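Local coordinates for 2-dehydropantoate 2-reductase (Geobacter metallireducens, PDB 3HN2), which probably catalyses the NADPH-dependent reduction of ketopantoate to pantoate, a step in the biosynthesis of pantothenate, at residues Q201-L206 with S258-R263. Residues are numbered along the deposited sequence; the frame is centred on the assembly and turned at random.
Sequences QQPVNL and SMEIDR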
loop_
_atom_site.group_PDB
_atom_site.type_symbol
_atom_site.label_atom_id
_atom_site.label_comp_id
_atom_site.label_asym_id
_atom_site.label_seq_id
_atom_site.Cartn_x
_atom_site.Cartn_y
_atom_site.Cartn_z
ATOM N N GLN A 201 12.713 8.497 14.411
ATOM C CA GLN A 201 12.225 9.637 13.607
ATOM C C GLN A 201 12.502 9.521 12.098
ATOM O O GLN A 201 13.042 10.433 11.469
ATOM C CB GLN A 201 12.567 11.024 14.202
ATOM C CG GLN A 201 13.522 11.045 15.392
ATOM C CD GLN A 201 13.321 12.242 16.293
ATOM O OE1 GLN A 201 12.190 12.596 16.640
ATOM N NE2 GLN A 201 14.422 12.868 16.694
ATOM N N GLN A 202 12.122 8.375 11.536
ATOM C CA GLN A 202 12.241 8.113 10.102
ATOM C C GLN A 202 10.920 7.564 9.569
ATOM O O GLN A 202 10.213 6.887 10.300
ATOM C CB GLN A 202 13.339 7.082 9.849
ATOM C CG GLN A 202 14.737 7.518 10.238
ATOM C CD GLN A 202 15.650 6.339 10.494
ATOM O OE1 GLN A 202 15.370 5.221 10.065
ATOM N NE2 GLN A 202 16.745 6.580 11.200
ATOM N N PRO A 203 10.583 7.844 8.294
ATOM C CA PRO A 203 9.383 7.232 7.694
ATOM C C PRO A 203 9.516 5.719 7.442
ATOM O O PRO A 203 10.614 5.163 7.558
ATOM C CB PRO A 203 9.234 7.983 6.370
ATOM C CG PRO A 203 10.616 8.427 6.038
ATOM C CD PRO A 203 11.263 8.751 7.349
ATOM N N VAL A 204 8.402 5.074 7.087
ATOM C CA VAL A 204 8.322 3.602 6.996
ATOM C C VAL A 204 9.245 2.951 5.948
ATOM O O VAL A 204 9.742 1.846 6.168
ATOM C CB VAL A 204 6.849 3.076 6.838
ATOM C CG1 VAL A 204 6.002 3.477 8.023
ATOM C CG2 VAL A 204 6.197 3.572 5.552
ATOM N N ASN A 205 9.484 3.643 4.835
ATOM C CA ASN A 205 10.323 3.116 3.744
ATOM C C ASN A 205 11.768 2.824 4.136
ATOM O O ASN A 205 12.380 1.901 3.605
ATOM C CB ASN A 205 10.304 4.054 2.538
ATOM C CG ASN A 205 10.849 5.432 2.857
ATOM O OD1 ASN A 205 10.183 6.250 3.486
ATOM N ND2 ASN A 205 12.069 5.697 2.416
ATOM N N LEU A 206 12.293 3.613 5.068
ATOM C CA LEU A 206 13.639 3.436 5.587
ATOM C C LEU A 206 13.746 2.222 6.503
ATOM O O LEU A 206 14.653 1.402 6.324
ATOM C CB LEU A 206 14.104 4.707 6.305
ATOM C CG LEU A 206 14.230 5.981 5.457
ATOM C CD1 LEU A 206 14.793 7.118 6.292
ATOM C CD2 LEU A 206 15.090 5.750 4.219
ATOM N N SER A 258 1.154 8.139 12.605
ATOM C CA SER A 258 0.572 9.106 13.541
ATOM C C SER A 258 1.465 9.437 14.731
ATOM O O SER A 258 1.580 10.604 15.105
ATOM C CB SER A 258 -0.792 8.617 14.027
ATOM O OG SER A 258 -0.694 7.330 14.616
ATOM N N MET A 259 2.108 8.414 15.297
ATOM C CA MET A 259 2.980 8.563 16.465
ATOM C C MET A 259 4.244 9.372 16.196
ATOM O O MET A 259 4.701 10.115 17.068
ATOM C CB MET A 259 3.369 7.197 17.027
ATOM C CG MET A 259 2.501 6.702 18.173
ATOM S SD MET A 259 3.318 5.389 19.110
ATOM C CE MET A 259 4.758 6.258 19.654
ATOM N N GLU A 260 4.806 9.213 14.997
ATOM C CA GLU A 260 5.980 9.972 14.574
ATOM C C GLU A 260 5.633 11.455 14.408
ATOM O O GLU A 260 6.404 12.329 14.813
ATOM C CB GLU A 260 6.550 9.394 13.271
ATOM C CG GLU A 260 7.795 10.126 12.752
ATOM C CD GLU A 260 8.393 9.516 11.492
ATOM O OE1 GLU A 260 7.803 8.572 10.921
ATOM O OE2 GLU A 260 9.466 9.998 11.070
ATOM N N ILE A 261 4.466 11.718 13.820
ATOM C CA ILE A 261 3.947 13.077 13.634
ATOM C C ILE A 261 3.740 13.762 14.988
ATOM O O ILE A 261 4.125 14.918 15.170
ATOM C CB ILE A 261 2.624 13.078 12.798
ATOM C CG1 ILE A 261 2.838 12.459 11.405
ATOM C CG2 ILE A 261 2.023 14.489 12.688
ATOM C CD1 ILE A 261 3.894 13.146 10.535
ATOM N N ASP A 262 3.163 13.024 15.934
ATOM C CA ASP A 262 2.970 13.504 17.302
ATOM C C ASP A 262 4.295 13.809 18.015
ATOM O O ASP A 262 4.383 14.766 18.789
ATOM C CB ASP A 262 2.155 12.490 18.111
ATOM C CG ASP A 262 0.709 12.387 17.650
ATOM O OD1 ASP A 262 0.100 13.426 17.314
ATOM O OD2 ASP A 262 0.171 11.258 17.640
ATOM N N ARG A 263 5.310 12.988 17.745
ATOM C CA ARG A 263 6.670 13.190 18.250
ATOM C C ARG A 263 7.289 14.475 17.680
ATOM O O ARG A 263 7.891 15.254 18.426
ATOM C CB ARG A 263 7.533 11.966 17.915
ATOM C CG ARG A 263 9.026 12.093 18.196
ATOM C CD ARG A 263 9.412 11.347 19.451
ATOM N NE ARG A 263 10.632 10.563 19.264
ATOM C CZ ARG A 263 11.793 10.794 19.871
ATOM N NH1 ARG A 263 11.916 11.794 20.733
ATOM N NH2 ARG A 263 12.833 10.012 19.616
#
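In the helical C-terminal domain of this ketopantoate reductase, the loop that leaves helix 179-200 and leads into the short helix 204-207 runs past the flank of helix 258-264. Q201 is the first residue beyond helix 179-200, and its positive phi (48°) turns the chain away from the helical path. Its side chain, extended beyond CG, meets R263 at about a right angle and lays its amide over one face of the guanidinium, the two planes only 19° apart. Q201 OE1 sits over the centre of that face, 3.7 Å from R263 CZ, and also touches the arginine stem, 3.6 Å from R263 CG. This is a stack without a hydrogen bond. The guanidinium is held instead by the last turn of helix 179-200, where R263 NE donates a hydrogen bond to the carbonyl oxygen of A198 and R263 NH2 one to that of L199.

At Q202 the backbone alone meets E260, and CB turns away. P203 takes the N-cap position of helix 204-207, with its ring near the E260 carboxylate. V204 carries on from there, packing against C197 of helix 179-200, while N205 ND2 hydrogen-bonds to OD1 of N50 in the second subunit. E260 is buried and fully stretched, CG anti to its backbone N (chi1 -180°), which carries the carboxylate across to the loop backbone. There E260 OE2 lies 3.1 Å from Q202 N, at an angle too poor for a hydrogen bond, and E260 OE1 lies 3.0 Å from Q202 O, acceptor facing acceptor.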